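Local structure of histidine-containing phosphotransfer protein 2 (Oryza sativa, 1YVI) at residues Q20-E25 against R128-T133; D55-E60 against V79-G84; T63-P68 against D73-Y78. The protein relays phosphoryl groups from cytokinin sensor histidine kinases to B-type response regulators in the multistep His-to-Asp phosphorelay and acts as a positive regulator of cytokinin signalling. All coordinates share one frame; numbering follows the deposited sequence.

Interaction 1 of 3, residues Q20-E25 against R128-T133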
loop_
_atom_site.group_PDB
_atom_site.type_symbol
_atom_site.label_atom_id
_atom_site.label_comp_id
_atom_site.label_asym_id
_atom_site.label_seq_id
_atom_site.Cartn_x
_atom_site.Cartn_y
_atom_site.Cartn_z
ATOM N N GLN A 20 11.183 9.746 -2.757
ATOM C CA GLN A 20 11.401 8.493 -3.513
ATOM C C GLN A 20 10.218 8.025 -4.369
ATOM O O GLN A 20 10.269 6.982 -5.014
ATOM C CB GLN A 20 11.856 7.405 -2.569
ATOM C CG GLN A 20 13.248 7.713 -2.025
ATOM C CD GLN A 20 13.654 6.816 -0.888
ATOM O OE1 GLN A 20 12.951 5.872 -0.544
ATOM N NE2 GLN A 20 14.792 7.119 -0.281
ATOM N N GLY A 21 9.141 8.787 -4.344
ATOM C CA GLY A 21 7.959 8.462 -5.129
ATOM C C GLY A 21 7.026 7.403 -4.568
ATOM O O GLY A 21 6.143 6.967 -5.277
ATOM N N LEU A 22 7.198 7.017 -3.291
ATOM C CA LEU A 22 6.442 5.892 -2.718
ATOM C C LEU A 22 5.040 6.326 -2.365
ATOM O O LEU A 22 4.100 5.514 -2.421
ATOM C CB LEU A 22 7.130 5.335 -1.460
ATOM C CG LEU A 22 8.549 4.760 -1.702
ATOM C CD1 LEU A 22 9.122 4.180 -0.414
ATOM C CD2 LEU A 22 8.549 3.673 -2.801
ATOM N N VAL A 23 4.901 7.587 -1.944
ATOM C CA VAL A 23 3.568 8.136 -1.638
ATOM C C VAL A 23 3.358 9.450 -2.392
ATOM O O VAL A 23 4.327 10.166 -2.746
ATOM C CB VAL A 23 3.358 8.370 -0.102
ATOM C CG1 VAL A 23 3.377 7.045 0.686
ATOM C CG2 VAL A 23 4.435 9.350 0.454
ATOM N N ASP A 24 2.096 9.737 -2.643
ATOM C CA ASP A 24 1.680 10.945 -3.350
ATOM C C ASP A 24 0.863 11.895 -2.431
ATOM O O ASP A 24 0.830 11.725 -1.199
ATOM C CB ASP A 24 0.880 10.597 -4.616
ATOM C CG ASP A 24 -0.496 9.988 -4.316
ATOM O OD1 ASP A 24 -0.971 10.014 -3.165
ATOM O OD2 ASP A 24 -1.120 9.465 -5.256
ATOM N N GLU A 25 0.209 12.886 -3.040
ATOM C CA GLU A 25 -0.585 13.891 -2.287
ATOM C C GLU A 25 -1.671 13.300 -1.399
ATOM O O GLU A 25 -2.026 13.907 -0.389
ATOM C CB GLU A 25 -1.195 14.957 -3.236
ATOM C CG GLU A 25 -2.292 14.365 -4.182
ATOM C CD GLU A 25 -2.604 15.232 -5.395
ATOM O OE1 GLU A 25 -2.627 16.494 -5.262
ATOM O OE2 GLU A 25 -2.848 14.641 -6.484
ATOM N N ARG A 128 5.501 -0.944 2.655
ATOM C CA ARG A 128 5.253 -1.516 4.009
ATOM C C ARG A 128 6.477 -1.310 4.922
ATOM O O ARG A 128 6.373 -1.042 6.130
ATOM C CB ARG A 128 4.967 -3.034 3.922
ATOM C CG ARG A 128 4.575 -3.572 5.298
ATOM C CD ARG A 128 4.120 -5.049 5.210
ATOM N NE ARG A 128 3.448 -5.446 6.463
ATOM C CZ ARG A 128 4.039 -5.812 7.595
ATOM N NH1 ARG A 128 5.366 -5.836 7.746
ATOM N NH2 ARG A 128 3.274 -6.125 8.622
ATOM N N ASN A 129 7.660 -1.434 4.326
ATOM C CA ASN A 129 8.894 -1.225 5.067
ATOM C C ASN A 129 8.874 0.164 5.721
ATOM O O ASN A 129 9.135 0.325 6.921
ATOM C CB ASN A 129 10.081 -1.284 4.094
ATOM C CG ASN A 129 11.376 -0.824 4.746
ATOM O OD1 ASN A 129 11.751 0.324 4.651
ATOM N ND2 ASN A 129 12.022 -1.725 5.467
ATOM N N LYS A 130 8.620 1.175 4.919
ATOM C CA LYS A 130 8.668 2.574 5.434
ATOM C C LYS A 130 7.530 2.802 6.435
ATOM O O LYS A 130 7.732 3.421 7.482
ATOM C CB LYS A 130 8.533 3.534 4.232
ATOM C CG LYS A 130 9.683 3.468 3.264
ATOM C CD LYS A 130 11.011 3.700 3.969
ATOM C CE LYS A 130 12.219 3.592 2.982
ATOM N NZ LYS A 130 12.604 2.183 2.703
ATOM N N PHE A 131 6.333 2.274 6.131
ATOM C CA PHE A 131 5.201 2.354 7.073
ATOM C C PHE A 131 5.496 1.734 8.401
ATOM O O PHE A 131 5.111 2.282 9.384
ATOM C CB PHE A 131 3.903 1.720 6.549
ATOM C CG PHE A 131 3.173 2.553 5.505
ATOM C CD1 PHE A 131 3.363 3.931 5.386
ATOM C CD2 PHE A 131 2.200 1.931 4.688
ATOM C CE1 PHE A 131 2.619 4.679 4.441
ATOM C CE2 PHE A 131 1.418 2.675 3.786
ATOM C CZ PHE A 131 1.648 4.045 3.625
ATOM N N GLN A 132 6.155 0.590 8.441
ATOM C CA GLN A 132 6.417 -0.067 9.702
ATOM C C GLN A 132 7.405 0.745 10.562
ATOM O O GLN A 132 7.215 0.909 11.748
ATOM C CB GLN A 132 6.996 -1.471 9.447
ATOM C CG GLN A 132 5.944 -2.474 8.906
ATOM C CD GLN A 132 4.749 -2.604 9.809
ATOM O OE1 GLN A 132 4.916 -2.974 10.941
ATOM N NE2 GLN A 132 3.539 -2.296 9.304
ATOM N N THR A 133 8.446 1.257 9.935
ATOM C CA THR A 133 9.386 2.197 10.597
ATOM C C THR A 133 8.622 3.452 11.108
ATOM O O THR A 133 8.840 3.893 12.241
ATOM C CB THR A 133 10.526 2.584 9.624
ATOM O OG1 THR A 133 11.228 1.386 9.176
ATOM C CG2 THR A 133 11.525 3.546 10.288
#
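Leu-22 and Lys-130 meet at about a right angle, the CD1 methyl of the leucine lying 3.8 Å from CG of the lysine. This aliphatic touch carries the contact, and it uses the root of the lysine rather than its charged end. Lys-130 sets out with CG beside its backbone N and then bends at chi2 (-55°) and again at chi4 (-80°). The two bends carry the ammonium to the side chain of the preceding residue, where NZ donates to Asn-129 OD1 at 2.8 Å, tilted 35° from the carbonyl plane. Gln-20 comes in more loosely at the exposed side, its OE1 4.3 Å from Lys-130 CE with no hydrogen bond between them. Residues 20-24 form the turn between helices 2-19 and 25-34, packed against the long C-terminal helix 110-142 of this all-helical HPt protein. Gly-21, with positive phi, closes helix 2-19 in a Schellman motif, and Asp-24 opens the next helix as its N-cap, OD1 accepting from the backbone N of Gln-26. Between these two ends Leu-22 and Val-23 are buried and both touch Leu-127 on helix 110-142. Leu-13 and Met-17 of helix 2-19 also touch the side chain of Lys-130.

Interaction 2 of 3, residues D55-E60 against V79-G84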
loop_
_atom_site.group_PDB
_atom_site.type_symbol
_atom_site.label_atom_id
_atom_site.label_comp_id
_atom_site.label_asym_id
_atom_site.label_seq_id
_atom_site.Cartn_x
_atom_site.Cartn_y
_atom_site.Cartn_z
ATOM N N ASP A 55 -2.371 -6.849 2.281
ATOM C CA ASP A 55 -1.815 -8.184 2.437
ATOM C C ASP A 55 -2.897 -9.277 2.259
ATOM O O ASP A 55 -2.678 -10.303 1.592
ATOM C CB ASP A 55 -1.180 -8.306 3.819
ATOM C CG ASP A 55 -0.808 -9.747 4.141
ATOM O OD1 ASP A 55 0.177 -10.230 3.568
ATOM O OD2 ASP A 55 -1.554 -10.399 4.898
ATOM N N ARG A 56 -4.058 -9.047 2.837
ATOM C CA ARG A 56 -5.205 -9.948 2.674
ATOM C C ARG A 56 -5.633 -10.066 1.218
ATOM O O ARG A 56 -5.935 -11.180 0.709
ATOM C CB ARG A 56 -6.404 -9.429 3.494
ATOM C CG ARG A 56 -7.585 -10.334 3.448
ATOM C CD ARG A 56 -8.795 -9.785 4.176
ATOM N NE ARG A 56 -9.063 -8.385 3.838
ATOM C CZ ARG A 56 -9.803 -7.987 2.812
ATOM N NH1 ARG A 56 -10.376 -8.863 1.983
ATOM N NH2 ARG A 56 -9.968 -6.702 2.618
ATOM N N ILE A 57 -5.747 -8.937 0.530
ATOM C CA ILE A 57 -6.186 -8.974 -0.864
ATOM C C ILE A 57 -5.146 -9.626 -1.785
ATOM O O ILE A 57 -5.500 -10.315 -2.725
ATOM C CB ILE A 57 -6.496 -7.523 -1.381
ATOM C CG1 ILE A 57 -7.759 -6.974 -0.733
ATOM C CG2 ILE A 57 -6.713 -7.495 -2.934
ATOM C CD1 ILE A 57 -7.789 -5.434 -0.701
ATOM N N ILE A 58 -3.885 -9.270 -1.609
ATOM C CA ILE A 58 -2.805 -9.911 -2.395
ATOM C C ILE A 58 -2.926 -11.438 -2.237
ATOM O O ILE A 58 -2.893 -12.191 -3.221
ATOM C CB ILE A 58 -1.413 -9.427 -1.923
ATOM C CG1 ILE A 58 -1.227 -7.954 -2.368
ATOM C CG2 ILE A 58 -0.282 -10.414 -2.414
ATOM C CD1 ILE A 58 -0.025 -7.224 -1.813
ATOM N N ASN A 59 -3.114 -11.898 -0.997
ATOM C CA ASN A 59 -3.237 -13.346 -0.756
ATOM C C ASN A 59 -4.486 -13.917 -1.373
ATOM O O ASN A 59 -4.438 -15.028 -1.891
ATOM C CB ASN A 59 -3.221 -13.654 0.725
ATOM C CG ASN A 59 -1.876 -13.361 1.358
ATOM O OD1 ASN A 59 -0.847 -13.414 0.700
ATOM N ND2 ASN A 59 -1.885 -13.089 2.670
ATOM N N GLU A 60 -5.600 -13.175 -1.388
ATOM C CA GLU A 60 -6.819 -13.676 -2.081
ATOM C C GLU A 60 -6.631 -13.786 -3.595
ATOM O O GLU A 60 -7.153 -14.711 -4.236
ATOM C CB GLU A 60 -8.079 -12.803 -1.829
ATOM C CG GLU A 60 -8.479 -12.660 -0.389
ATOM C CD GLU A 60 -9.231 -13.848 0.208
ATOM O OE1 GLU A 60 -9.381 -14.895 -0.474
ATOM O OE2 GLU A 60 -9.677 -13.716 1.386
ATOM N N VAL A 79 -8.161 -6.709 -7.697
ATOM C CA VAL A 79 -7.157 -5.711 -8.097
ATOM C C VAL A 79 -7.769 -4.288 -8.035
ATOM O O VAL A 79 -7.136 -3.335 -7.633
ATOM C CB VAL A 79 -6.586 -6.090 -9.532
ATOM C CG1 VAL A 79 -5.781 -4.940 -10.141
ATOM C CG2 VAL A 79 -5.740 -7.405 -9.362
ATOM N N HIS A 80 -9.019 -4.157 -8.451
ATOM C CA HIS A 80 -9.673 -2.866 -8.449
ATOM C C HIS A 80 -9.828 -2.386 -7.003
ATOM O O HIS A 80 -9.642 -1.225 -6.711
ATOM C CB HIS A 80 -11.071 -3.019 -9.099
ATOM C CG HIS A 80 -11.851 -1.735 -9.189
ATOM N ND1 HIS A 80 -12.854 -1.406 -8.289
ATOM C CD2 HIS A 80 -11.763 -0.693 -10.061
ATOM C CE1 HIS A 80 -13.328 -0.202 -8.585
ATOM N NE2 HIS A 80 -12.704 0.239 -9.672
ATOM N N GLN A 81 -10.182 -3.294 -6.098
ATOM C CA GLN A 81 -10.252 -2.938 -4.668
ATOM C C GLN A 81 -8.902 -2.452 -4.171
ATOM O O GLN A 81 -8.861 -1.498 -3.412
ATOM C CB GLN A 81 -10.595 -4.136 -3.796
ATOM C CG GLN A 81 -11.957 -4.558 -3.834
ATOM C CD GLN A 81 -12.341 -5.345 -2.567
ATOM O OE1 GLN A 81 -13.515 -5.380 -2.206
ATOM N NE2 GLN A 81 -11.374 -5.992 -1.923
ATOM N N LEU A 82 -7.827 -3.181 -4.495
ATOM C CA LEU A 82 -6.500 -2.814 -3.988
ATOM C C LEU A 82 -6.097 -1.455 -4.587
ATOM O O LEU A 82 -5.467 -0.674 -3.931
ATOM C CB LEU A 82 -5.450 -3.876 -4.352
ATOM C CG LEU A 82 -4.021 -3.640 -3.873
ATOM C CD1 LEU A 82 -3.977 -3.379 -2.364
ATOM C CD2 LEU A 82 -3.163 -4.855 -4.249
ATOM N N LYS A 83 -6.433 -1.232 -5.858
ATOM C CA LYS A 83 -6.175 0.027 -6.532
ATOM C C LYS A 83 -6.821 1.176 -5.776
ATOM O O LYS A 83 -6.186 2.207 -5.536
ATOM C CB LYS A 83 -6.767 0.017 -7.926
ATOM C CG LYS A 83 -6.254 1.194 -8.717
ATOM C CD LYS A 83 -7.122 1.495 -9.877
ATOM C CE LYS A 83 -8.167 2.490 -9.541
ATOM N NZ LYS A 83 -7.708 3.830 -9.994
ATOM N N GLY A 84 -8.100 1.005 -5.437
ATOM C CA GLY A 84 -8.820 1.989 -4.631
ATOM C C GLY A 84 -8.286 2.198 -3.224
ATOM O O GLY A 84 -8.148 3.346 -2.806
#
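Ile-57 sends its branched side chain across to Gln-81 and Leu-82, joining helices 42-65 and 72-89, two neighbouring antiparallel helices of the HPt helical bundle. The short segments run at 160° to one another with axes 10.0 Å apart at closest approach. From CB, which points at the opposing helix, the isoleucine divides. Its CG2 branch, anti to the backbone N, settles 4.1 Å from Leu-82 CB, a purely apolar touch near the backbone of the partner. The other branch runs to the exposed Gln-81: CG1 passes 3.9 Å from its NE2, and the terminal CD1 lies 3.8 Å from the same nitrogen. The amide nitrogen of Gln-81, on a chain extended beyond CG, therefore lies against the CG1-CD1 branch without a hydrogen bond across the contact. Deeper in, Leu-82 reaches past Ile-57 to Ile-58, and both Ile-58 and Leu-82 also pack on Val-120 of helix 110-142. His-80, the predicted phosphorylation site, which is unmodified here, lies one turn before Gly-84 and takes no part in this packing; its backbone O accepts from Gly-84 N. The inner touch is made by the CD2 methyl of Leu-82, 4.1 Å from Ile-58 CG1.

Interaction 3 of 3, residues T63-P68 against D73-Y78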
loop_
_atom_site.group_PDB
_atom_site.type_symbol
_atom_site.label_atom_id
_atom_site.label_comp_id
_atom_site.label_asym_id
_atom_site.label_seq_id
_atom_site.Cartn_x
_atom_site.Cartn_y
_atom_site.Cartn_z
ATOM N N THR A 63 -4.518 -16.880 -4.389
ATOM C CA THR A 63 -5.383 -18.053 -4.333
ATOM C C THR A 63 -6.232 -18.229 -5.571
ATOM O O THR A 63 -6.332 -19.355 -6.100
ATOM C CB THR A 63 -6.289 -18.045 -3.071
ATOM O OG1 THR A 63 -5.441 -18.081 -1.945
ATOM C CG2 THR A 63 -7.251 -19.228 -3.026
ATOM N N LEU A 64 -6.831 -17.141 -6.062
ATOM C CA LEU A 64 -7.599 -17.220 -7.279
ATOM C C LEU A 64 -6.739 -17.689 -8.447
ATOM O O LEU A 64 -7.202 -18.467 -9.343
ATOM C CB LEU A 64 -8.261 -15.867 -7.603
ATOM C CG LEU A 64 -9.359 -15.312 -6.666
ATOM C CD1 LEU A 64 -9.655 -13.862 -7.091
ATOM C CD2 LEU A 64 -10.611 -16.169 -6.795
ATOM N N LEU A 65 -5.480 -17.246 -8.453
ATOM C CA LEU A 65 -4.557 -17.557 -9.572
ATOM C C LEU A 65 -3.951 -18.959 -9.512
ATOM O O LEU A 65 -3.313 -19.409 -10.490
ATOM C CB LEU A 65 -3.433 -16.516 -9.621
ATOM C CG LEU A 65 -3.875 -15.089 -10.003
ATOM C CD1 LEU A 65 -2.667 -14.111 -9.908
ATOM C CD2 LEU A 65 -4.490 -15.094 -11.419
ATOM N N GLU A 66 -4.157 -19.629 -8.383
ATOM C CA GLU A 66 -3.806 -21.052 -8.148
ATOM C C GLU A 66 -4.931 -22.002 -8.600
ATOM O O GLU A 66 -4.731 -23.196 -8.612
ATOM C CB GLU A 66 -3.468 -21.271 -6.647
ATOM C CG GLU A 66 -2.110 -20.586 -6.270
ATOM C CD GLU A 66 -1.825 -20.379 -4.757
ATOM O OE1 GLU A 66 -2.488 -21.052 -3.911
ATOM O OE2 GLU A 66 -0.902 -19.523 -4.427
ATOM N N GLN A 67 -6.103 -21.491 -9.010
ATOM C CA GLN A 67 -7.227 -22.419 -9.321
ATOM C C GLN A 67 -7.098 -23.066 -10.710
ATOM O O GLN A 67 -6.563 -22.447 -11.608
ATOM C CB GLN A 67 -8.575 -21.720 -9.231
ATOM C CG GLN A 67 -8.867 -21.122 -7.877
ATOM C CD GLN A 67 -8.684 -22.119 -6.749
ATOM O OE1 GLN A 67 -9.380 -23.142 -6.696
ATOM N NE2 GLN A 67 -7.723 -21.842 -5.848
ATOM N N PRO A 68 -7.621 -24.300 -10.902
ATOM C CA PRO A 68 -7.564 -24.904 -12.253
ATOM C C PRO A 68 -8.190 -24.007 -13.313
ATOM O O PRO A 68 -7.628 -23.815 -14.376
ATOM C CB PRO A 68 -8.415 -26.206 -12.100
ATOM C CG PRO A 68 -8.353 -26.552 -10.710
ATOM C CD PRO A 68 -8.241 -25.224 -9.930
ATOM N N ASP A 73 -12.675 -12.327 -13.839
ATOM C CA ASP A 73 -13.522 -11.203 -13.419
ATOM C C ASP A 73 -13.321 -10.882 -11.946
ATOM O O ASP A 73 -13.283 -9.718 -11.599
ATOM C CB ASP A 73 -14.993 -11.535 -13.618
ATOM C CG ASP A 73 -15.374 -11.635 -15.071
ATOM O OD1 ASP A 73 -14.795 -10.931 -15.926
ATOM O OD2 ASP A 73 -16.330 -12.353 -15.318
ATOM N N LYS A 74 -13.137 -11.921 -11.120
ATOM C CA LYS A 74 -12.919 -11.767 -9.689
ATOM C C LYS A 74 -11.496 -11.295 -9.365
ATOM O O LYS A 74 -11.284 -10.422 -8.505
ATOM C CB LYS A 74 -13.279 -13.060 -8.949
ATOM C CG LYS A 74 -13.429 -12.853 -7.424
ATOM C CD LYS A 74 -13.900 -14.162 -6.742
ATOM C CE LYS A 74 -13.975 -13.997 -5.193
ATOM N NZ LYS A 74 -14.785 -15.112 -4.557
ATOM N N VAL A 75 -10.509 -11.806 -10.088
ATOM C CA VAL A 75 -9.190 -11.173 -10.031
ATOM C C VAL A 75 -9.220 -9.681 -10.288
ATOM O O VAL A 75 -8.629 -8.873 -9.551
ATOM C CB VAL A 75 -8.187 -11.913 -11.009
ATOM C CG1 VAL A 75 -6.759 -11.247 -10.933
ATOM C CG2 VAL A 75 -8.124 -13.431 -10.617
ATOM N N ASP A 76 -9.870 -9.298 -11.357
ATOM C CA ASP A 76 -9.936 -7.912 -11.776
ATOM C C ASP A 76 -10.631 -7.097 -10.661
ATOM O O ASP A 76 -10.177 -6.010 -10.288
ATOM C CB ASP A 76 -10.742 -7.903 -13.078
ATOM C CG ASP A 76 -10.523 -6.683 -13.937
ATOM O OD1 ASP A 76 -9.759 -5.767 -13.608
ATOM O OD2 ASP A 76 -11.191 -6.628 -14.988
ATOM N N ALA A 77 -11.740 -7.612 -10.145
ATOM C CA ALA A 77 -12.455 -6.951 -9.013
ATOM C C ALA A 77 -11.541 -6.785 -7.792
ATOM O O ALA A 77 -11.584 -5.733 -7.203
ATOM C CB ALA A 77 -13.697 -7.749 -8.614
ATOM N N TYR A 78 -10.773 -7.825 -7.382
ATOM C CA TYR A 78 -9.835 -7.670 -6.241
ATOM C C TYR A 78 -8.732 -6.659 -6.499
ATOM O O TYR A 78 -8.371 -5.868 -5.622
ATOM C CB TYR A 78 -9.142 -8.973 -5.872
ATOM C CG TYR A 78 -9.926 -9.795 -4.877
ATOM C CD1 TYR A 78 -10.135 -9.356 -3.576
ATOM C CD2 TYR A 78 -10.382 -11.033 -5.216
ATOM C CE1 TYR A 78 -10.832 -10.156 -2.647
ATOM C CE2 TYR A 78 -11.083 -11.822 -4.316
ATOM C CZ TYR A 78 -11.276 -11.390 -3.029
ATOM O OH TYR A 78 -12.023 -12.187 -2.216
#
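The ring of Tyr-78 is met at its edge, near the ring plane, by the CD1 methyl of Leu-64, which lies 3.5 Å from CD2 and 3.7 Å from CE2 of the tyrosine. Because the methyl lies near that plane, this is an edge contact and not a CH-pi contact on a face. The pair belongs to a helical hairpin of the HPt bundle, where the end of helix 42-65 packs on the start of helix 72-89 and a short connection joins them. Leu-64, with CG beside its backbone N (chi1 -66°), directs its forked end between three residues of the second helix. Its CD1 also lies 3.9 Å from Val-75 CG2, while CD2 meets the aliphatic CD of Lys-74, an exposed residue whose extended chain crosses the leucine at about a right angle. On the buried side Leu-65 CD2 touches Val-75 CG2, which both Leu-64 and Leu-65 therefore share; Phe-101 and Cys-105 of helix 92-106 pack on Val-75 as well. The other flat group, the Gln-67 amide, turns back on its own chain. Arg-110 bonds the backbone oxygens of Leu-65 and Gln-67 nearby. Thr-63 O takes two donors from opposite faces of its plane, Glu-66 N and Gln-67 NE2, the latter at 2.9 Å with an N-H...O angle of 175° and Thr-63 O in the amide plane of Gln-67.

Interactions 2 and 3 hold the same two helices, 42-65 and 72-89, with centres 11 Å apart, and they touch through Tyr-78, which packs on Ile-57 and Glu-60. Interaction 2 is the more buried, an isoleucine-leucine seam with one exposed glutamine along its outer side; the centre of interaction 3 lies about 20 Å from the chain's centre, near the hairpin end, and this contact adds a tyrosine edge and a lysine chain at its surface. Interaction 1 joins an interhelical turn to helix 110-142 and is smaller and partly buried. None of the three has a hydrogen bond across its segments; their polar bonds lie within single segments or go to residues outside the contact. Along the sequence interaction 3 nests inside interaction 2, and both inside interaction 1.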